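Local coordinates for protein-glutamine gamma-glutamyltransferase 2 (Pagrus major, PDB 1G0D) that is a transglutaminase, probably calcium-dependent, that joins peptide-bound glutamine to lysine side chains or other primary amines, cross-linking or aminating proteins, at residues A[106-111]-A[128-133]; A[153-158]-A[287-292]; A[482-487]-A[548-553]; A[589-594]-A[677-682]. All coordinates share one frame; numbering follows the deposited sequence.

Contact 1 (A[106-111]-A[128-133])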
# COMPACT_ATOMS: atom_id res chain seq x y z
N GLY A 106 21.12 -9.07 1.48
CA GLY A 106 21.71 -8.55 2.69
C GLY A 106 22.95 -7.75 2.42
O GLY A 106 23.32 -7.52 1.27
N HIS A 107 23.60 -7.32 3.50
CA HIS A 107 24.83 -6.54 3.38
C HIS A 107 26.00 -7.46 3.59
O HIS A 107 26.28 -7.83 4.71
CB HIS A 107 24.85 -5.45 4.43
CG HIS A 107 25.92 -4.43 4.22
ND1 HIS A 107 26.54 -3.77 5.26
CD2 HIS A 107 26.50 -3.97 3.09
CE1 HIS A 107 27.45 -2.96 4.78
NE2 HIS A 107 27.45 -3.06 3.46
N TYR A 108 26.70 -7.80 2.51
CA TYR A 108 27.83 -8.70 2.56
C TYR A 108 29.13 -7.94 2.74
O TYR A 108 29.21 -6.78 2.38
CB TYR A 108 27.94 -9.48 1.25
CG TYR A 108 26.89 -10.53 1.05
CD1 TYR A 108 25.62 -10.19 0.55
CD2 TYR A 108 27.15 -11.87 1.31
CE1 TYR A 108 24.64 -11.16 0.31
CE2 TYR A 108 26.18 -12.85 1.07
CZ TYR A 108 24.92 -12.48 0.56
OH TYR A 108 23.95 -13.41 0.27
N ARG A 109 30.14 -8.60 3.28
CA ARG A 109 31.44 -7.97 3.42
C ARG A 109 32.34 -8.96 2.78
O ARG A 109 32.37 -10.12 3.17
CB ARG A 109 31.82 -7.74 4.89
CG ARG A 109 31.71 -6.24 5.34
CD ARG A 109 30.44 -5.89 6.20
NE ARG A 109 30.19 -6.90 7.24
CZ ARG A 109 29.00 -7.37 7.60
NH1 ARG A 109 27.88 -6.93 7.03
NH2 ARG A 109 28.92 -8.36 8.50
N LEU A 110 33.07 -8.52 1.75
CA LEU A 110 33.97 -9.38 0.98
C LEU A 110 35.42 -9.38 1.37
O LEU A 110 36.09 -8.35 1.34
CB LEU A 110 33.91 -9.03 -0.51
CG LEU A 110 34.02 -10.11 -1.60
CD1 LEU A 110 35.07 -9.74 -2.60
CD2 LEU A 110 34.35 -11.42 -1.01
N ALA A 111 35.92 -10.57 1.68
CA ALA A 111 37.30 -10.74 2.04
C ALA A 111 38.09 -11.47 0.95
O ALA A 111 37.91 -12.68 0.77
CB ALA A 111 37.40 -11.50 3.33
N ILE A 128 35.60 -5.16 1.57
CA ILE A 128 34.65 -4.19 1.04
C ILE A 128 33.27 -4.79 1.12
O ILE A 128 33.09 -5.99 0.97
CB ILE A 128 34.91 -3.83 -0.40
CG1 ILE A 128 34.83 -5.06 -1.28
CG2 ILE A 128 36.25 -3.14 -0.49
CD1 ILE A 128 34.12 -4.80 -2.51
N SER A 129 32.28 -3.96 1.36
CA SER A 129 30.95 -4.50 1.48
C SER A 129 30.06 -4.11 0.33
O SER A 129 30.36 -3.20 -0.45
CB SER A 129 30.34 -4.05 2.80
OG SER A 129 29.97 -2.69 2.68
N PHE A 130 28.96 -4.84 0.21
CA PHE A 130 27.99 -4.57 -0.84
C PHE A 130 26.63 -5.10 -0.38
O PHE A 130 26.54 -5.87 0.60
CB PHE A 130 28.46 -5.20 -2.18
CG PHE A 130 28.55 -6.72 -2.18
CD1 PHE A 130 27.41 -7.52 -2.40
CD2 PHE A 130 29.77 -7.35 -1.93
CE1 PHE A 130 27.48 -8.90 -2.36
CE2 PHE A 130 29.84 -8.73 -1.90
CZ PHE A 130 28.69 -9.51 -2.11
N HIS A 131 25.56 -4.67 -1.04
CA HIS A 131 24.23 -5.12 -0.69
C HIS A 131 23.65 -5.97 -1.80
O HIS A 131 23.91 -5.74 -2.97
CB HIS A 131 23.34 -3.92 -0.47
CG HIS A 131 23.57 -3.24 0.83
ND1 HIS A 131 24.45 -2.18 0.96
CD2 HIS A 131 23.02 -3.42 2.05
CE1 HIS A 131 24.41 -1.74 2.21
NE2 HIS A 131 23.55 -2.47 2.89
N MET A 132 22.84 -6.94 -1.43
CA MET A 132 22.23 -7.82 -2.41
C MET A 132 20.71 -7.80 -2.30
O MET A 132 20.15 -8.01 -1.22
CB MET A 132 22.75 -9.23 -2.18
CG MET A 132 22.10 -10.25 -3.09
SD MET A 132 22.99 -10.42 -4.64
CE MET A 132 24.48 -11.25 -4.11
N LEU A 133 20.05 -7.54 -3.43
CA LEU A 133 18.58 -7.47 -3.53
C LEU A 133 18.00 -8.63 -4.39
O LEU A 133 18.73 -9.41 -4.97
CB LEU A 133 18.18 -6.14 -4.18
CG LEU A 133 18.40 -4.77 -3.53
CD1 LEU A 133 19.03 -4.86 -2.16
CD2 LEU A 133 19.22 -3.98 -4.44

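Contact 2 (A[153-158]-A[287-292]). With SO4 (sulfate ion), chain B.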
# COMPACT_ATOMS: atom_id res chain seq x y z
N GLU A 153 7.06 -0.72 -13.65
CA GLU A 153 6.01 -0.15 -12.82
C GLU A 153 6.03 -0.76 -11.43
O GLU A 153 6.04 -0.05 -10.43
CB GLU A 153 4.64 -0.41 -13.44
CG GLU A 153 3.47 0.01 -12.54
CD GLU A 153 3.39 1.52 -12.28
OE1 GLU A 153 4.06 2.29 -13.01
OE2 GLU A 153 2.67 1.96 -11.36
N TYR A 154 6.06 -2.09 -11.38
CA TYR A 154 6.04 -2.81 -10.12
C TYR A 154 7.33 -2.90 -9.31
O TYR A 154 7.30 -3.38 -8.18
CB TYR A 154 5.48 -4.19 -10.35
CG TYR A 154 4.18 -4.16 -11.09
CD1 TYR A 154 3.21 -3.19 -10.77
CD2 TYR A 154 3.90 -5.09 -12.09
CE1 TYR A 154 2.00 -3.16 -11.43
CE2 TYR A 154 2.68 -5.08 -12.76
CZ TYR A 154 1.74 -4.11 -12.42
OH TYR A 154 0.52 -4.13 -13.03
N VAL A 155 8.46 -2.48 -9.87
CA VAL A 155 9.73 -2.46 -9.12
C VAL A 155 10.38 -1.09 -9.25
O VAL A 155 10.68 -0.44 -8.26
CB VAL A 155 10.81 -3.48 -9.57
CG1 VAL A 155 12.10 -3.23 -8.77
CG2 VAL A 155 10.38 -4.89 -9.33
N MET A 156 10.57 -0.64 -10.47
CA MET A 156 11.25 0.63 -10.70
C MET A 156 10.50 1.92 -10.54
O MET A 156 11.11 2.95 -10.32
CB MET A 156 11.90 0.57 -12.07
CG MET A 156 12.90 -0.58 -12.14
SD MET A 156 14.30 -0.13 -11.19
CE MET A 156 14.77 -1.59 -10.63
N ASN A 157 9.18 1.91 -10.66
CA ASN A 157 8.45 3.17 -10.51
C ASN A 157 8.35 3.62 -9.05
O ASN A 157 7.99 2.83 -8.16
CB ASN A 157 7.07 3.04 -11.11
CG ASN A 157 6.43 4.38 -11.24
OD1 ASN A 157 6.89 5.34 -10.62
ND2 ASN A 157 5.37 4.48 -12.03
N GLU A 158 8.67 4.88 -8.78
CA GLU A 158 8.63 5.37 -7.40
C GLU A 158 7.38 6.19 -7.07
O GLU A 158 7.17 6.59 -5.91
CB GLU A 158 9.86 6.22 -7.10
CG GLU A 158 11.18 5.46 -6.93
CD GLU A 158 12.37 6.41 -6.84
OE1 GLU A 158 12.65 7.12 -7.84
OE2 GLU A 158 13.01 6.46 -5.77
N GLY A 287 13.36 -5.43 -4.06
CA GLY A 287 13.34 -6.13 -5.33
C GLY A 287 12.16 -7.04 -5.61
O GLY A 287 12.13 -7.73 -6.64
N ILE A 288 11.17 -7.06 -4.74
CA ILE A 288 10.04 -7.94 -5.01
C ILE A 288 8.97 -7.13 -5.69
O ILE A 288 8.52 -6.13 -5.15
CB ILE A 288 9.49 -8.57 -3.69
CG1 ILE A 288 10.62 -9.31 -2.96
CG2 ILE A 288 8.38 -9.53 -4.00
CD1 ILE A 288 10.18 -10.03 -1.67
N PRO A 289 8.56 -7.52 -6.91
CA PRO A 289 7.51 -6.79 -7.64
C PRO A 289 6.24 -6.60 -6.78
O PRO A 289 5.66 -7.59 -6.29
CB PRO A 289 7.27 -7.66 -8.87
CG PRO A 289 8.48 -8.42 -9.02
CD PRO A 289 9.06 -8.66 -7.68
N THR A 290 5.80 -5.36 -6.60
CA THR A 290 4.64 -5.07 -5.72
C THR A 290 3.69 -3.94 -6.19
O THR A 290 4.12 -2.94 -6.79
CB THR A 290 5.20 -4.73 -4.28
OG1 THR A 290 5.99 -5.83 -3.82
CG2 THR A 290 4.10 -4.44 -3.27
N ARG A 291 2.40 -4.09 -5.94
CA ARG A 291 1.47 -3.01 -6.29
C ARG A 291 0.34 -2.92 -5.28
O ARG A 291 -0.25 -3.93 -4.88
CB ARG A 291 0.85 -3.23 -7.65
CG ARG A 291 0.35 -4.63 -7.88
CD ARG A 291 -0.34 -4.71 -9.21
NE ARG A 291 -0.95 -6.02 -9.38
CZ ARG A 291 -1.46 -6.46 -10.51
NH1 ARG A 291 -1.43 -5.70 -11.60
NH2 ARG A 291 -2.01 -7.67 -10.55
N PRO A 292 0.05 -1.70 -4.80
CA PRO A 292 -1.03 -1.55 -3.83
C PRO A 292 -2.39 -1.79 -4.45
O PRO A 292 -2.72 -1.12 -5.44
CB PRO A 292 -0.90 -0.11 -3.36
CG PRO A 292 0.48 0.26 -3.73
CD PRO A 292 0.73 -0.42 -5.03
S SO4 B . -1.59 -8.71 -14.19
O1 SO4 B . -2.12 -9.70 -13.38
O2 SO4 B . -0.18 -8.73 -14.03
O3 SO4 B . -1.84 -9.21 -15.46
O4 SO4 B . -2.28 -7.47 -13.98

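Contact 3 (A[482-487]-A[548-553])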
# COMPACT_ATOMS: atom_id res chain seq x y z
N PRO A 482 -21.30 16.66 -3.61
CA PRO A 482 -21.14 17.91 -2.86
C PRO A 482 -19.74 18.24 -2.43
O PRO A 482 -18.92 17.34 -2.24
CB PRO A 482 -22.00 17.69 -1.63
CG PRO A 482 -21.95 16.21 -1.44
CD PRO A 482 -22.07 15.67 -2.83
N VAL A 483 -19.48 19.54 -2.27
CA VAL A 483 -18.18 19.99 -1.80
C VAL A 483 -18.27 20.30 -0.31
O VAL A 483 -19.20 20.95 0.12
CB VAL A 483 -17.77 21.27 -2.49
CG1 VAL A 483 -16.40 21.75 -1.94
CG2 VAL A 483 -17.73 21.03 -3.98
N PHE A 484 -17.32 19.84 0.49
CA PHE A 484 -17.34 20.13 1.91
C PHE A 484 -17.49 21.63 2.09
O PHE A 484 -16.82 22.41 1.40
CB PHE A 484 -16.04 19.69 2.58
CG PHE A 484 -16.03 19.93 4.05
CD1 PHE A 484 -16.99 19.34 4.86
CD2 PHE A 484 -15.07 20.76 4.64
CE1 PHE A 484 -16.99 19.56 6.25
CE2 PHE A 484 -15.07 20.99 6.02
CZ PHE A 484 -16.04 20.40 6.82
N GLY A 485 -18.38 22.02 3.02
CA GLY A 485 -18.66 23.42 3.29
C GLY A 485 -20.08 23.80 2.85
O GLY A 485 -20.64 24.78 3.34
N THR A 486 -20.68 23.02 1.95
CA THR A 486 -22.01 23.35 1.45
C THR A 486 -23.20 22.50 1.94
O THR A 486 -23.03 21.36 2.39
CB THR A 486 -22.00 23.34 -0.12
OG1 THR A 486 -22.10 22.00 -0.60
CG2 THR A 486 -20.72 23.94 -0.67
N ASP A 487 -24.40 23.09 1.87
CA ASP A 487 -25.61 22.36 2.24
C ASP A 487 -26.04 21.79 0.92
O ASP A 487 -25.92 22.45 -0.10
CB ASP A 487 -26.73 23.28 2.70
CG ASP A 487 -26.28 24.42 3.57
OD1 ASP A 487 -25.42 24.23 4.46
OD2 ASP A 487 -26.84 25.51 3.36
N ASP A 548 -24.72 21.55 10.35
CA ASP A 548 -25.25 20.36 10.99
C ASP A 548 -24.17 19.28 10.90
O ASP A 548 -23.71 18.74 11.91
CB ASP A 548 -26.50 19.85 10.27
CG ASP A 548 -27.77 20.64 10.61
OD1 ASP A 548 -27.82 21.30 11.67
OD2 ASP A 548 -28.73 20.59 9.79
N TYR A 549 -23.74 18.97 9.68
CA TYR A 549 -22.74 17.92 9.52
C TYR A 549 -21.31 18.24 9.86
O TYR A 549 -20.51 17.31 9.89
CB TYR A 549 -22.79 17.24 8.12
CG TYR A 549 -22.30 18.03 6.92
CD1 TYR A 549 -20.99 18.50 6.84
CD2 TYR A 549 -23.18 18.36 5.89
CE1 TYR A 549 -20.57 19.29 5.79
CE2 TYR A 549 -22.78 19.15 4.83
CZ TYR A 549 -21.48 19.62 4.79
OH TYR A 549 -21.12 20.48 3.77
N VAL A 550 -20.94 19.49 10.13
CA VAL A 550 -19.55 19.75 10.51
C VAL A 550 -19.34 19.09 11.85
O VAL A 550 -18.24 18.68 12.21
CB VAL A 550 -19.22 21.20 10.78
CG1 VAL A 550 -18.01 21.59 9.99
CG2 VAL A 550 -20.41 22.06 10.52
N ARG A 551 -20.42 19.04 12.61
CA ARG A 551 -20.42 18.49 13.95
C ARG A 551 -20.05 17.00 14.03
O ARG A 551 -19.36 16.59 14.95
CB ARG A 551 -21.81 18.73 14.59
CG ARG A 551 -21.90 19.98 15.48
CD ARG A 551 -22.90 20.99 14.95
NE ARG A 551 -24.28 20.57 15.19
CZ ARG A 551 -25.36 21.30 14.92
NH1 ARG A 551 -25.23 22.52 14.40
NH2 ARG A 551 -26.58 20.82 15.14
N CYS A 552 -20.45 16.20 13.04
CA CYS A 552 -20.25 14.75 13.09
C CYS A 552 -19.24 14.12 12.13
O CYS A 552 -18.70 13.06 12.39
CB CYS A 552 -21.61 14.07 12.91
SG CYS A 552 -23.12 15.09 13.31
N VAL A 553 -19.01 14.80 11.02
CA VAL A 553 -18.13 14.32 9.99
C VAL A 553 -16.66 14.42 10.42
O VAL A 553 -16.34 15.21 11.29
CB VAL A 553 -18.47 15.12 8.72
CG1 VAL A 553 -17.30 15.83 8.17
CG2 VAL A 553 -19.13 14.22 7.74

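Contact 4 (A[589-594]-A[677-682])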
# COMPACT_ATOMS: atom_id res chain seq x y z
N VAL A 589 -0.91 23.18 -8.05
CA VAL A 589 0.51 23.09 -7.88
C VAL A 589 1.15 23.39 -9.24
O VAL A 589 0.76 22.80 -10.26
CB VAL A 589 0.88 21.70 -7.38
CG1 VAL A 589 2.31 21.69 -6.95
CG2 VAL A 589 0.01 21.33 -6.21
N GLN A 590 2.08 24.35 -9.25
CA GLN A 590 2.77 24.78 -10.47
C GLN A 590 4.24 25.06 -10.21
O GLN A 590 4.59 25.71 -9.24
CB GLN A 590 2.15 26.05 -11.01
CG GLN A 590 0.65 26.00 -11.18
CD GLN A 590 0.02 27.38 -11.40
OE1 GLN A 590 -0.42 27.70 -12.51
NE2 GLN A 590 -0.03 28.20 -10.35
N VAL A 591 5.11 24.56 -11.06
CA VAL A 591 6.51 24.85 -10.89
C VAL A 591 6.98 25.18 -12.30
O VAL A 591 7.56 24.36 -13.00
CB VAL A 591 7.20 23.66 -10.22
CG1 VAL A 591 6.54 22.44 -10.61
CG2 VAL A 591 8.64 23.63 -10.53
N PRO A 592 6.71 26.42 -12.75
CA PRO A 592 7.02 27.01 -14.06
C PRO A 592 8.47 27.07 -14.59
O PRO A 592 9.46 27.13 -13.83
CB PRO A 592 6.37 28.38 -13.97
CG PRO A 592 6.38 28.67 -12.53
CD PRO A 592 6.06 27.40 -11.87
N GLY A 593 8.57 27.03 -15.92
CA GLY A 593 9.86 27.07 -16.59
C GLY A 593 10.58 25.74 -16.55
O GLY A 593 10.30 24.91 -15.68
N LYS A 594 11.52 25.54 -17.48
CA LYS A 594 12.32 24.30 -17.54
C LYS A 594 13.05 23.92 -16.24
O LYS A 594 13.73 24.74 -15.62
CB LYS A 594 13.34 24.42 -18.68
CG LYS A 594 14.21 23.20 -18.88
CD LYS A 594 14.37 22.88 -20.36
CE LYS A 594 15.71 22.20 -20.67
NZ LYS A 594 16.92 23.07 -20.45
N THR A 677 1.61 17.47 -9.29
CA THR A 677 1.90 18.05 -10.57
C THR A 677 3.03 17.20 -11.07
O THR A 677 3.72 16.58 -10.26
CB THR A 677 2.38 19.50 -10.40
OG1 THR A 677 2.38 20.15 -11.68
CG2 THR A 677 3.79 19.55 -9.79
N THR A 678 3.17 17.15 -12.39
CA THR A 678 4.23 16.42 -13.09
C THR A 678 5.28 17.45 -13.53
O THR A 678 4.96 18.47 -14.15
CB THR A 678 3.74 15.71 -14.39
OG1 THR A 678 2.70 14.79 -14.09
CG2 THR A 678 4.85 14.93 -14.99
N VAL A 679 6.52 17.19 -13.17
CA VAL A 679 7.62 18.05 -13.54
C VAL A 679 8.73 17.21 -14.19
O VAL A 679 9.28 16.32 -13.54
CB VAL A 679 8.19 18.79 -12.27
CG1 VAL A 679 9.29 19.75 -12.69
CG2 VAL A 679 7.09 19.56 -11.57
N VAL A 680 9.04 17.46 -15.48
CA VAL A 680 10.12 16.73 -16.16
C VAL A 680 11.50 17.36 -15.84
O VAL A 680 11.79 18.49 -16.25
CB VAL A 680 9.89 16.71 -17.67
CG1 VAL A 680 10.88 15.80 -18.34
CG2 VAL A 680 8.50 16.21 -17.97
N VAL A 681 12.33 16.64 -15.07
CA VAL A 681 13.65 17.15 -14.70
C VAL A 681 14.70 16.78 -15.76
O VAL A 681 14.93 15.61 -16.09
CB VAL A 681 14.06 16.63 -13.30
CG1 VAL A 681 15.45 17.10 -12.95
CG2 VAL A 681 13.09 17.11 -12.25
N HIS A 682 15.33 17.82 -16.30
CA HIS A 682 16.31 17.65 -17.35
C HIS A 682 17.73 17.73 -16.88
O HIS A 682 18.06 18.03 -15.73
CB HIS A 682 16.20 18.75 -18.41
CG HIS A 682 14.88 18.80 -19.12
ND1 HIS A 682 14.55 17.94 -20.15
CD2 HIS A 682 13.81 19.61 -18.93
CE1 HIS A 682 13.33 18.21 -20.57
NE2 HIS A 682 12.85 19.22 -19.85

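Contact 1 (A[106-111]-A[128-133])
H107 and H131 stack with an offset on one face of a beta hairpin, while Y108 and F130 pack together on the opposite face. The hairpin is built from the antiparallel strands 106-115 and 121-133, next to each other in a sheet of the N-terminal beta domain. The two imidazoles belong to a non-hydrogen-bonded pair; their planes differ by only 12° and their centroids lie 3.9 Å apart, although the nearest carbons are modelled too close for the exact slide to be trusted. Beyond the stack, H107 NE2 comes within 2.7 Å of S129 OG, and the edge of the H107 ring meets the carbonyl oxygen of F130. On the other face the Y108 and F130 rings are almost parallel but slid apart, and what covers F130 is the CB of Y108, in a CH-pi contact 3.4 Å from F130 CZ. With CG of F130 between its backbone N and carbonyl carbon (chi1 64°), the ring leaves its strand toward Y108 and turns one face to that CB. The Y108 ring reaches on to M132, with CE1 3.7 Å from M132 CB, and its hydroxyl is hydrogen-bonded to V104 O. L110 CB comes to the edge of the F130 ring, 4.3 Å from CE2, and F40 and L60 close in on F130 from elsewhere in the domain. Backbone bonds link G106 with M132, Y108 with F130 and L110 with I128. The last pair is uneven: L110 N reaches I128 O at 2.6 Å and 172°, while the return bond from I128 N to L110 O is weak at 3.2 Å.

Contact 2 (A[153-158]-A[287-292])
Y154 O, near the end of helix 148-156, takes a straight hydrogen bond (170°) from T290 N at 2.9 Å, and the tight part of the contact is built round it. P289 packs beside this bond: its CB lies 4.2 Å from Y154 CB, and V155 CG2 sits 3.8 Å from P289 CA. Farther out, the Y154 and R291 side chains run side by side and point the same way, R291 CD 3.6 Å from Y154 CE1, with ring and guanidinium planes 74° apart. The link between their tips is the loose part, a weak, bent bond from R291 NH1 to Y154 OH. R291 itself is held from outside the segments: NH2 forms a salt bridge with E336, and NH1 bonds at 3.1 Å to O4 of a sulfate ion, at the guanidinium edge; the sulfate, probably from the crystallisation liquor, is also bound by W351. T290 is turned the other way, its side chain against C280 and L283 of helix 272-286, which starts at the catalytic C272. The contact thus lays helix 148-156 on the start of strand 290-298, the edge strand of the antiparallel sheet whose next two strands carry the active-site H332 and D355.

Contact 3 (A[482-487]-A[548-553])
The hydroxyl of Y549 fits against a type II turn running from V483 to T486, between G485 N and T486 O, while F484, at the second position of that turn, pushes its ring into a hollow walled by Y549, V550 and V553. The hydroxyl is gripped twice: OH accepts from G485 N at 3.2 Å and donates to T486 O at 2.5 Å. T486 O lies in the plane of the Y549 ring, at its edge. With CG between its backbone N and carbonyl carbon (chi1 72°), the Y549 ring leaves the helix toward the turn. In the hollow, F484 CE1 lies at the edge of the same Y549 ring, near its plane and 3.6 Å from Y549 CE1. Here the loop leading from strand 473-479 to strand 488-496 meets the short helix 546-549 and the turn after it, in the first of the two C-terminal beta-barrel domains. P482, at the head of the segment, belongs to the GTP-binding loop inferred from relatives. V550 forms another wall, its side chain crossing F484 at about a right angle with CG1 3.9 Å from CZ. V553 CG1 stands 4.2 Å from F484 CE1. H557, L611 and Y546 also touch F484, the Y546 ring meeting it edge-to-face. The turn itself is doubly tied, V483 O receiving both T486 N, at 3.1 Å, and T486 OG1, at 3.2 Å.

Contact 4 (A[589-594]-A[677-682])
V589 starts the contact by meeting T677 in two ways: its carbonyl oxygen takes a weak bond from T677 OG1 at 3.4 Å, and its CG1 packs 3.9 Å from T677 CG2. The T677 rotamer serves both, its OG1 anti to the backbone N (chi1 -167°) and beside V589 O, its CG2 turned to V589 CG1. Two residues on, V591 faces the same partner, CG1 4.1 Å from T677 CG2, and reaches tip to tip toward V679; that second approach is modelled too close for carbons, so its distance is doubtful. L601 and A603 of strand 601-608 also touch V591. The chain then swings through P592 and G593 as it changes sheets: strand 588-590 belongs to one sheet of the C-terminal Ig-like domain and strand 595-596 to the other, where it runs parallel to strand 673-682. A first strand that switches sheets is familiar from Ig-like folds. K594 ends the segment by crossing the H682 side chain at about a right angle. Its CD lies 3.6 Å from H682 CD2, and its CE stands over the ring face in a CH-pi contact, 4.0 Å from the centroid and 28° off the normal. Apart from one weak hydroxyl bond the two segments meet through carbon, and K594 NZ, 5.6 Å from H682 NE2, would if anything discourage protonation of the histidine.

In the fold
The four contacts are spread along the elongated chain, and no two touch. Contacts 1 and 2 come nearest, about 5 Å between nearest atoms, and strand 121-133 is followed in the chain by helix 148-156. Both are buried, contact 1 within one beta hairpin and contact 2 between a helix and the catalytic core's edge strand. Contacts 3 and 4 are only partly buried and lie in the two C-terminal domains, about 35 Å apart between centres. Contact 1 rests on regular backbone pairing; contact 2 on one backbone bond, proline packing and a weak arginine-tyrosine bond; contact 3 on a tyrosine hydroxyl at a turn and a phenylalanine packed against the other segment; contact 4 almost wholly on apolar touches.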